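Extracellular solute-binding protein family 1 (Alicyclobacillus acidocaldarius subsp. acidocaldarius, PDB 4OVJ) probably captures a solute, perhaps a sugar, outside the cell and delivers it to an ABC transporter, as other family 1 solute-binding proteins do. Local coordinates at residues 175-180 with 229-234. Residues are numbered along the deposited sequence; the frame is centred on the assembly and turned at random.
Sequences GKWAEN and VVPPGT
The indole of W177 lies across P231, one face covered by proline CA, which sits 3.6 Å from the centroid of the five-membered ring of W177 and only 11° off its normal, a CH-pi contact. With CG beside the backbone N (chi1 -62°), this rotation brings W177 CD1 close to the carbonyl carbon of V230. Farther along the proline, P231 CG packs 3.7 Å from W177 CD2, and the two side chains cross obliquely. Beside the indole the two backbones come closer: A178 N donates a hydrogen bond of 2.8 Å to V229 O, bent at the hydrogen (145°) but in the carbonyl plane. A CA-H...O contact follows, V230 CA standing 3.3 Å from E179 O, an otherwise unpartnered buried carbonyl. In the periplasmic-binding-protein fold of this family, the contact joins the loop after helix 160-174 to the connection between helices 211-226 and 233-236, well away from the centre of the chain. L167 of helix 160-174 touches both A178 and V229, while E179 turns its carboxylate away to W163. An alanine in place of W177 would remove the indole from P231 and the CZ2 contact from P232, and would probably loosen the packing of the two loops. The packing thins toward solvent, where exposed P232 meets the indole roughly at a right angle, its CD 3.6 Å from W177 CZ2, and K176 points away from residues 229-234.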
loop_
_atom_site.group_PDB
_atom_site.type_symbol
_atom_site.label_atom_id
_atom_site.label_comp_id
_atom_site.label_asym_id
_atom_site.label_seq_id
_atom_site.Cartn_x
_atom_site.Cartn_y
_atom_site.Cartn_z
ATOM N N GLY A 175 7.846 29.067 11.509
ATOM C CA GLY A 175 9.246 28.855 11.884
ATOM C C GLY A 175 9.631 27.391 12.082
ATOM O O GLY A 175 10.760 27.087 12.488
ATOM N N LYS A 176 8.709 26.477 11.784
ATOM C CA LYS A 176 8.964 25.054 11.914
ATOM C C LYS A 176 9.117 24.473 10.517
ATOM O O LYS A 176 8.821 25.141 9.519
ATOM C CB LYS A 176 7.802 24.373 12.632
ATOM C CG LYS A 176 7.648 24.786 14.086
ATOM C CD LYS A 176 6.593 23.947 14.766
ATOM C CE LYS A 176 6.335 24.411 16.198
ATOM N NZ LYS A 176 5.102 23.804 16.795
ATOM N N TRP A 177 9.571 23.231 10.436
ATOM C CA TRP A 177 9.617 22.540 9.148
ATOM C C TRP A 177 8.195 22.304 8.699
ATOM O O TRP A 177 7.364 21.891 9.497
ATOM C CB TRP A 177 10.394 21.238 9.238
ATOM C CG TRP A 177 11.816 21.458 9.628
ATOM C CD1 TRP A 177 12.695 22.311 9.038
ATOM C CD2 TRP A 177 12.537 20.808 10.687
ATOM N NE1 TRP A 177 13.917 22.249 9.665
ATOM C CE2 TRP A 177 13.845 21.342 10.686
ATOM C CE3 TRP A 177 12.206 19.841 11.637
ATOM C CZ2 TRP A 177 14.821 20.932 11.600
ATOM C CZ3 TRP A 177 13.181 19.436 12.551
ATOM C CH2 TRP A 177 14.463 19.982 12.523
ATOM N N ALA A 178 7.912 22.590 7.430
ATOM C CA ALA A 178 6.556 22.446 6.919
ATOM C C ALA A 178 6.230 20.988 6.579
ATOM O O ALA A 178 5.078 20.584 6.656
ATOM C CB ALA A 178 6.331 23.335 5.704
ATOM N N GLU A 179 7.250 20.227 6.186
ATOM C CA GLU A 179 7.110 18.793 5.926
ATOM C C GLU A 179 8.414 18.098 6.243
ATOM O O GLU A 179 9.461 18.720 6.242
ATOM C CB GLU A 179 6.755 18.549 4.447
ATOM C CG GLU A 179 6.404 17.097 4.095
ATOM C CD GLU A 179 6.195 16.870 2.601
ATOM O OE1 GLU A 179 5.866 17.829 1.901
ATOM O OE2 GLU A 179 6.334 15.720 2.121
ATOM N N ASN A 180 8.336 16.800 6.497
ATOM C CA ASN A 180 9.518 15.950 6.557
ATOM C C ASN A 180 10.177 15.893 5.184
ATOM O O ASN A 180 9.544 16.167 4.161
ATOM C CB ASN A 180 9.127 14.539 6.965
ATOM C CG ASN A 180 8.693 14.417 8.413
ATOM O OD1 ASN A 180 8.489 15.400 9.147
ATOM N ND2 ASN A 180 8.516 13.181 8.829
ATOM N N VAL A 229 12.847 24.499 4.723
ATOM C CA VAL A 229 11.436 24.168 4.746
ATOM C C VAL A 229 11.187 22.702 5.153
ATOM O O VAL A 229 10.118 22.358 5.685
ATOM C CB VAL A 229 10.845 24.487 3.361
ATOM C CG1 VAL A 229 9.432 24.026 3.267
ATOM C CG2 VAL A 229 10.947 25.988 3.108
ATOM N N VAL A 230 12.157 21.837 4.872
ATOM C CA VAL A 230 12.160 20.454 5.378
ATOM C C VAL A 230 13.445 20.279 6.194
ATOM O O VAL A 230 14.361 21.095 6.085
ATOM C CB VAL A 230 12.069 19.411 4.233
ATOM C CG1 VAL A 230 10.847 19.686 3.349
ATOM C CG2 VAL A 230 13.341 19.399 3.410
ATOM N N PRO A 231 13.509 19.238 7.028
ATOM C CA PRO A 231 14.650 19.138 7.944
ATOM C C PRO A 231 15.950 18.856 7.220
ATOM O O PRO A 231 15.937 18.327 6.124
ATOM C CB PRO A 231 14.279 17.961 8.857
ATOM C CG PRO A 231 12.820 17.736 8.647
ATOM C CD PRO A 231 12.559 18.140 7.230
ATOM N N PRO A 232 17.088 19.216 7.837
ATOM C CA PRO A 232 18.399 18.862 7.270
ATOM C C PRO A 232 18.671 17.358 7.376
ATOM O O PRO A 232 17.993 16.650 8.134
ATOM C CB PRO A 232 19.368 19.649 8.136
ATOM C CG PRO A 232 18.668 19.818 9.436
ATOM C CD PRO A 232 17.205 19.942 9.116
ATOM N N GLY A 233 19.646 16.870 6.620
ATOM C CA GLY A 233 19.948 15.451 6.592
ATOM C C GLY A 233 20.291 14.866 7.946
ATOM O O GLY A 233 19.990 13.715 8.224
ATOM N N THR A 234 20.935 15.666 8.787
ATOM C CA THR A 234 21.321 15.214 10.115
ATOM C C THR A 234 20.108 14.929 11.003
ATOM O O THR A 234 20.167 14.061 11.870
ATOM C CB THR A 234 22.232 16.254 10.788
ATOM O OG1 THR A 234 21.640 17.554 10.668
ATOM C CG2 THR A 234 23.598 16.257 10.122
#